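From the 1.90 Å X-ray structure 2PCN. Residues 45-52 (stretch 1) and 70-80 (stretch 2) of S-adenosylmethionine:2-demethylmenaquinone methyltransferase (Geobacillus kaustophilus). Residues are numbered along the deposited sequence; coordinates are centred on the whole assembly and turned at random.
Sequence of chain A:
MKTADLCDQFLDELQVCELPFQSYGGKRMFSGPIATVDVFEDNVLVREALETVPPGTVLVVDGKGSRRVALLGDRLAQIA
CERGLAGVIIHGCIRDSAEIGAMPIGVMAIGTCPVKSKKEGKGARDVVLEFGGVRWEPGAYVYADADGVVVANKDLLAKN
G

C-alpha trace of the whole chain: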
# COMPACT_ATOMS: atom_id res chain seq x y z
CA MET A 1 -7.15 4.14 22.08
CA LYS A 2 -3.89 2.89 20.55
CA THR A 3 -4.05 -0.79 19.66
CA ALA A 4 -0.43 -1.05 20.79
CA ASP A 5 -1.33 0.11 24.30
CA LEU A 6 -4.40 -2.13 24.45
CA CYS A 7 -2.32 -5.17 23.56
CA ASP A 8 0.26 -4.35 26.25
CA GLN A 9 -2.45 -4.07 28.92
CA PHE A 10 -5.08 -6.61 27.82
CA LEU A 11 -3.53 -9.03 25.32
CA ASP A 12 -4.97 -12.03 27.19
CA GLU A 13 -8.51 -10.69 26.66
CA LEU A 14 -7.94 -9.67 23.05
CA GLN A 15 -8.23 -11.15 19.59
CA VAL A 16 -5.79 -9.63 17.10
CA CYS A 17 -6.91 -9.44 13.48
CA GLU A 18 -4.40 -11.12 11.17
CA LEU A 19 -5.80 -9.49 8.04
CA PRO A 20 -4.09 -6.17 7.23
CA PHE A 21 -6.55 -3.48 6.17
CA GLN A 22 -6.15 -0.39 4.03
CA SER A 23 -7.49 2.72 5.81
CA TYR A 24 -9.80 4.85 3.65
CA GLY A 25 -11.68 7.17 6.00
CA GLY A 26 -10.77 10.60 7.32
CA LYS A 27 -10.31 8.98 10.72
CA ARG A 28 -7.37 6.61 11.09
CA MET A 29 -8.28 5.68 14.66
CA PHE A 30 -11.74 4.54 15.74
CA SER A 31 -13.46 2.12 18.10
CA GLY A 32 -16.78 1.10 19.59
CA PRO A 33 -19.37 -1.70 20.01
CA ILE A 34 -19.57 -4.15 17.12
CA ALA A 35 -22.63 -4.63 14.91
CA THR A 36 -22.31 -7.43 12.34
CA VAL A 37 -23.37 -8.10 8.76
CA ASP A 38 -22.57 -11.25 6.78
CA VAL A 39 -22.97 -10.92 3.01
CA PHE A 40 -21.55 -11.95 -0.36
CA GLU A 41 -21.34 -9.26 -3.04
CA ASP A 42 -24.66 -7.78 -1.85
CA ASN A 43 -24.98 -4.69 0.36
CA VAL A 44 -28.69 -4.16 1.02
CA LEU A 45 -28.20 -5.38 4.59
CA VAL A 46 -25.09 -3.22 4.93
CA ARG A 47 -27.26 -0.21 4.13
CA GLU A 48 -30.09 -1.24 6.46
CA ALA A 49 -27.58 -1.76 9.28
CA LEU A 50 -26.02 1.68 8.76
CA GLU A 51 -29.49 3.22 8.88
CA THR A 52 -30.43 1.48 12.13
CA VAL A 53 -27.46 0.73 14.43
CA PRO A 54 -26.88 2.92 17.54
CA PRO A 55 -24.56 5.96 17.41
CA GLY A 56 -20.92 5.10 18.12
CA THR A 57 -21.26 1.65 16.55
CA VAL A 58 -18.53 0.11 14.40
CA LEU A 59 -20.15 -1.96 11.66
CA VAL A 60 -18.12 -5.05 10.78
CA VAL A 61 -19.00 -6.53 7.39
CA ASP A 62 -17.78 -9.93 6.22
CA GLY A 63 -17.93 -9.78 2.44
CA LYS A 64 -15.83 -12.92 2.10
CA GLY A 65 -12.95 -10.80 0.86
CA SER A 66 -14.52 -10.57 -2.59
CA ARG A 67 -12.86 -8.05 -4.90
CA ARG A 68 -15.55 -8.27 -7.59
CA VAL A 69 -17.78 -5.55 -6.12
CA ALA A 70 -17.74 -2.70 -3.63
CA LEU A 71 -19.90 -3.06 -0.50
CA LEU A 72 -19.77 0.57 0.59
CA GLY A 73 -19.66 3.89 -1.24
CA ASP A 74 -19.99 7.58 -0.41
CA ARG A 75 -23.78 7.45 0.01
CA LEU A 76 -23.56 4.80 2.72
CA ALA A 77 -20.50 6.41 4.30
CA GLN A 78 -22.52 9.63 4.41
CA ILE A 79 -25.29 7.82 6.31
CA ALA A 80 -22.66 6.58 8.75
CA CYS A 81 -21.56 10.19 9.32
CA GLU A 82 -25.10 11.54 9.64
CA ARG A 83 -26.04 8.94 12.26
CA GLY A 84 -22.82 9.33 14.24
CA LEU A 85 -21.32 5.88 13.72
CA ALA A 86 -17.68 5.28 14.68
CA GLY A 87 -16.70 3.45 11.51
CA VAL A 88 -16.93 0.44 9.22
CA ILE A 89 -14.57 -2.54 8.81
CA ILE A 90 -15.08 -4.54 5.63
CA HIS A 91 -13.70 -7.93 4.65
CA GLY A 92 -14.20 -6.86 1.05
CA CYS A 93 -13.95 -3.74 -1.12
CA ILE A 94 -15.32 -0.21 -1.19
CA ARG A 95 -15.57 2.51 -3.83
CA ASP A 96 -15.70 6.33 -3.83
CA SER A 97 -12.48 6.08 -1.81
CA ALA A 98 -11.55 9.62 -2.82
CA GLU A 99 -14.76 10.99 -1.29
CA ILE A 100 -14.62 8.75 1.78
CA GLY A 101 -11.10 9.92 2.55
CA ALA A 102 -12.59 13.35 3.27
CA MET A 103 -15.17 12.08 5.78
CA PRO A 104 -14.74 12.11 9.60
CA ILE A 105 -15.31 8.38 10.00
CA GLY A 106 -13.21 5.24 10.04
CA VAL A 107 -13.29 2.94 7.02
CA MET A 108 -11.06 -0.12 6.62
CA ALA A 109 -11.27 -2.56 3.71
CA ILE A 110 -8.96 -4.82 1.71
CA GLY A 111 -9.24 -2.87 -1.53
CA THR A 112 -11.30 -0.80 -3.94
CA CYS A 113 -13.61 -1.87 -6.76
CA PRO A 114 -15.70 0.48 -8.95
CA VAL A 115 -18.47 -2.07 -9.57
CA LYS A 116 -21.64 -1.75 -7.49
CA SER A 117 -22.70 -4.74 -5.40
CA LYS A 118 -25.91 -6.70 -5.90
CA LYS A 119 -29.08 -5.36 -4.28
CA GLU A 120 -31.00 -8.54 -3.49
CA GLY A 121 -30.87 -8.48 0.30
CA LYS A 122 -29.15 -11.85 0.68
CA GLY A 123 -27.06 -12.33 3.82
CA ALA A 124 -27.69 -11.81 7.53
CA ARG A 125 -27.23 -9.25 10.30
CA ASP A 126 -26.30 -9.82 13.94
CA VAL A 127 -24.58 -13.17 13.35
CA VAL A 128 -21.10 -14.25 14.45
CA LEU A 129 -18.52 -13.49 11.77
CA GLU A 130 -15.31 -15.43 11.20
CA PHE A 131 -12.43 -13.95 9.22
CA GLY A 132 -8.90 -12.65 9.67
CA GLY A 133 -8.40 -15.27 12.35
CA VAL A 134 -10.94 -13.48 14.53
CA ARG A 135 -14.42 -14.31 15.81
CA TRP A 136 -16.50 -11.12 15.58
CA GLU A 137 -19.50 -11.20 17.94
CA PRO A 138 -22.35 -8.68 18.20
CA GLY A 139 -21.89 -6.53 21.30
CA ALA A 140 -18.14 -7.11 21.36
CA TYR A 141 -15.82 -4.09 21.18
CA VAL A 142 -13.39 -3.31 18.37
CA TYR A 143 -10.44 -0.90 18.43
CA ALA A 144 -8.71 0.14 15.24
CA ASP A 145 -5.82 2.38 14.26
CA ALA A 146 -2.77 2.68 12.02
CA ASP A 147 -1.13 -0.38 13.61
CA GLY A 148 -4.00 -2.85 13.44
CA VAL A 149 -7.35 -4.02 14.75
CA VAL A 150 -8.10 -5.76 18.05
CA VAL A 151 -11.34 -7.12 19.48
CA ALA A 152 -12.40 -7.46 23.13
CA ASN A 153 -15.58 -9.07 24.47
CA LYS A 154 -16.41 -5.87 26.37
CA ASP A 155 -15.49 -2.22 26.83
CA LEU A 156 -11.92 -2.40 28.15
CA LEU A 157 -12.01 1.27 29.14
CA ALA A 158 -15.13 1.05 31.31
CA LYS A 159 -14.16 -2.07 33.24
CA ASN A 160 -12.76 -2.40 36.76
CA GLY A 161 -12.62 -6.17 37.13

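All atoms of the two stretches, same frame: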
# COMPACT_ATOMS: atom_id res chain seq x y z
N LEU A 45 -28.23 -5.27 3.14
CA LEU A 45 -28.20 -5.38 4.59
C LEU A 45 -27.14 -4.48 5.21
O LEU A 45 -27.25 -4.11 6.38
CB LEU A 45 -27.97 -6.84 5.00
CG LEU A 45 -29.17 -7.72 4.64
CD1 LEU A 45 -28.86 -9.17 4.99
CD2 LEU A 45 -30.40 -7.23 5.39
N VAL A 46 -26.13 -4.12 4.43
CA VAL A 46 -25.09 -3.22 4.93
C VAL A 46 -25.78 -1.86 5.09
O VAL A 46 -25.61 -1.18 6.10
CB VAL A 46 -23.91 -3.08 3.94
CG1 VAL A 46 -22.91 -2.06 4.47
CG2 VAL A 46 -23.24 -4.43 3.74
N ARG A 47 -26.56 -1.48 4.08
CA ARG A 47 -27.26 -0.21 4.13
C ARG A 47 -28.27 -0.17 5.28
O ARG A 47 -28.32 0.79 6.03
CB ARG A 47 -27.98 0.07 2.81
CG ARG A 47 -28.87 1.31 2.88
CD ARG A 47 -29.13 1.89 1.50
NE ARG A 47 -29.73 3.22 1.62
CZ ARG A 47 -29.63 4.17 0.69
NH1 ARG A 47 -28.95 3.94 -0.43
NH2 ARG A 47 -30.20 5.35 0.89
N GLU A 48 -29.08 -1.21 5.40
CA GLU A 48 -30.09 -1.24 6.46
C GLU A 48 -29.44 -1.15 7.84
O GLU A 48 -29.98 -0.50 8.74
CB GLU A 48 -30.95 -2.50 6.35
CG GLU A 48 -31.53 -2.69 4.96
CD GLU A 48 -32.69 -3.66 4.94
OE1 GLU A 48 -32.59 -4.73 5.57
OE2 GLU A 48 -33.71 -3.35 4.27
N ALA A 49 -28.29 -1.79 8.01
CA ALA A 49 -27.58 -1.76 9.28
C ALA A 49 -27.12 -0.33 9.57
O ALA A 49 -27.34 0.20 10.67
CB ALA A 49 -26.37 -2.70 9.23
N LEU A 50 -26.50 0.31 8.58
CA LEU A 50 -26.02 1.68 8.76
C LEU A 50 -27.14 2.66 9.08
O LEU A 50 -26.91 3.68 9.72
CB LEU A 50 -25.29 2.15 7.50
CG LEU A 50 -23.96 1.46 7.19
CD1 LEU A 50 -23.43 1.95 5.85
CD2 LEU A 50 -22.97 1.75 8.31
N GLU A 51 -28.35 2.34 8.64
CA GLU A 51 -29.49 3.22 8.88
C GLU A 51 -30.17 2.94 10.22
O GLU A 51 -31.01 3.71 10.65
CB GLU A 51 -30.52 3.08 7.76
CG GLU A 51 -29.97 3.26 6.36
CD GLU A 51 -31.01 3.01 5.28
OE1 GLU A 51 -31.74 2.00 5.38
OE2 GLU A 51 -31.09 3.82 4.33
N THR A 52 -29.79 1.84 10.87
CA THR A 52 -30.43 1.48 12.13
C THR A 52 -29.57 1.27 13.38
O THR A 52 -30.09 1.39 14.49
CB THR A 52 -31.29 0.21 11.94
OG1 THR A 52 -30.45 -0.87 11.51
CG2 THR A 52 -32.37 0.46 10.89
N ALA A 70 -17.94 -3.54 -4.79
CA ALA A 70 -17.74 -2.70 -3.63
C ALA A 70 -18.96 -2.92 -2.73
O ALA A 70 -20.06 -3.15 -3.23
CB ALA A 70 -17.65 -1.24 -4.05
N LEU A 71 -18.77 -2.86 -1.42
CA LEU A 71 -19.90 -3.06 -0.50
C LEU A 71 -20.31 -1.75 0.17
O LEU A 71 -21.35 -1.66 0.82
CB LEU A 71 -19.53 -4.10 0.56
CG LEU A 71 -19.32 -5.53 0.05
CD1 LEU A 71 -18.86 -6.42 1.19
CD2 LEU A 71 -20.62 -6.07 -0.54
N LEU A 72 -19.48 -0.72 -0.00
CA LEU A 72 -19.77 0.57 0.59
C LEU A 72 -19.22 1.69 -0.29
O LEU A 72 -18.11 1.58 -0.83
CB LEU A 72 -19.17 0.66 2.00
CG LEU A 72 -19.36 1.97 2.77
CD1 LEU A 72 -19.91 1.68 4.15
CD2 LEU A 72 -18.04 2.70 2.86
N GLY A 73 -20.03 2.74 -0.44
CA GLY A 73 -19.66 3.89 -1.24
C GLY A 73 -19.89 5.17 -0.46
O GLY A 73 -20.17 5.11 0.74
N ASP A 74 -19.81 6.32 -1.12
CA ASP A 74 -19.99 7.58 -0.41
C ASP A 74 -21.39 7.80 0.17
O ASP A 74 -21.53 8.43 1.21
CB ASP A 74 -19.57 8.76 -1.29
CG ASP A 74 -20.54 9.03 -2.41
OD1 ASP A 74 -20.97 8.07 -3.08
OD2 ASP A 74 -20.87 10.22 -2.63
N ARG A 75 -22.42 7.28 -0.50
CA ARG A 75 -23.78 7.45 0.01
C ARG A 75 -23.92 6.78 1.37
O ARG A 75 -24.42 7.39 2.32
CB ARG A 75 -24.80 6.84 -0.95
CG ARG A 75 -24.94 7.56 -2.28
CD ARG A 75 -25.98 6.86 -3.12
NE ARG A 75 -25.65 5.45 -3.31
CZ ARG A 75 -26.56 4.48 -3.39
NH1 ARG A 75 -27.85 4.76 -3.30
NH2 ARG A 75 -26.16 3.22 -3.55
N LEU A 76 -23.47 5.53 1.46
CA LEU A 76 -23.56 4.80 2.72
C LEU A 76 -22.62 5.37 3.77
O LEU A 76 -22.95 5.38 4.96
CB LEU A 76 -23.27 3.31 2.49
CG LEU A 76 -24.50 2.47 2.11
CD1 LEU A 76 -25.23 3.11 0.94
CD2 LEU A 76 -24.07 1.05 1.77
N ALA A 77 -21.44 5.83 3.35
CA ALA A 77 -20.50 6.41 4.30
C ALA A 77 -21.12 7.69 4.86
O ALA A 77 -20.96 8.02 6.03
CB ALA A 77 -19.17 6.73 3.60
N GLN A 78 -21.86 8.40 4.01
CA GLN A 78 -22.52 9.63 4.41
C GLN A 78 -23.56 9.31 5.50
O GLN A 78 -23.69 10.05 6.48
CB GLN A 78 -23.21 10.26 3.20
CG GLN A 78 -23.87 11.59 3.46
CD GLN A 78 -24.39 12.21 2.18
OE1 GLN A 78 -25.28 11.68 1.53
NE2 GLN A 78 -23.80 13.34 1.80
N ILE A 79 -24.29 8.22 5.32
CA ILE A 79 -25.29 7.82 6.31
C ILE A 79 -24.57 7.56 7.63
O ILE A 79 -25.03 7.98 8.69
CB ILE A 79 -26.03 6.52 5.88
CG1 ILE A 79 -26.84 6.78 4.61
CG2 ILE A 79 -26.94 6.04 7.00
CD1 ILE A 79 -27.50 5.55 4.05
N ALA A 80 -23.43 6.88 7.56
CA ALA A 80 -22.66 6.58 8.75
C ALA A 80 -22.26 7.87 9.48
O ALA A 80 -22.26 7.92 10.71
CB ALA A 80 -21.41 5.78 8.39
O HOH W 1 -30.19 6.78 -1.76

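The two helices, 45-52 and 74-80, run in nearly the same direction, their axes inclined by 22° and 9.2 Å apart at closest approach. No direct hydrogen bond crosses between the stretches; side-chain packing dominates the contact.

Leu50 is the centre of the apolar packing. Its CA-to-CB bond points toward the second stretch, and its CD1 lies 3.6 Å from Leu76 CB and 3.9 Å from Leu72 CD1, while its CD2 lies 4.3 Å from Ala80 CB. Ile79, also directed toward its neighbour, brings CG2 within 3.6 Å of the Leu50 carbonyl O and 4.3 Å of Leu50 CB, so it packs against backbone as well as side chain. One turn earlier, Val46 CG1 sits 4.3 Å from Leu76 CD2 and 4.0 Å from Leu71 O, which extends the packing to the segment preceding the second helix. Leu76 leaves its backbone sideways, but the end of its side chain comes nearer and reaches both Val46 and Leu50.

The polar interactions lie around Arg47. Within its own helix, Arg47 NE donates to Glu51 OE2 at 3.1 Å with an almost linear N-H...O angle of 172°, forming a salt bridge across one helical turn. Ile79 CD1 lies over one face of the guanidinium, 4.0 Å from Arg47 NE, and is also 4.0 Å from Glu51 OE2; the apolar methyl thus packs against both partners of the ion pair.

At the edge of the same guanidinium, Arg75 NH1 approaches Arg47 NH1 to 3.2 Å. Both groups are donors of like charge, so this proximity is not a hydrogen bond. Water 1 bridges the two arginines, accepting from Arg47 NH2 at 3.0 Å and, weakly, from Arg75 NH1 at 3.5 Å.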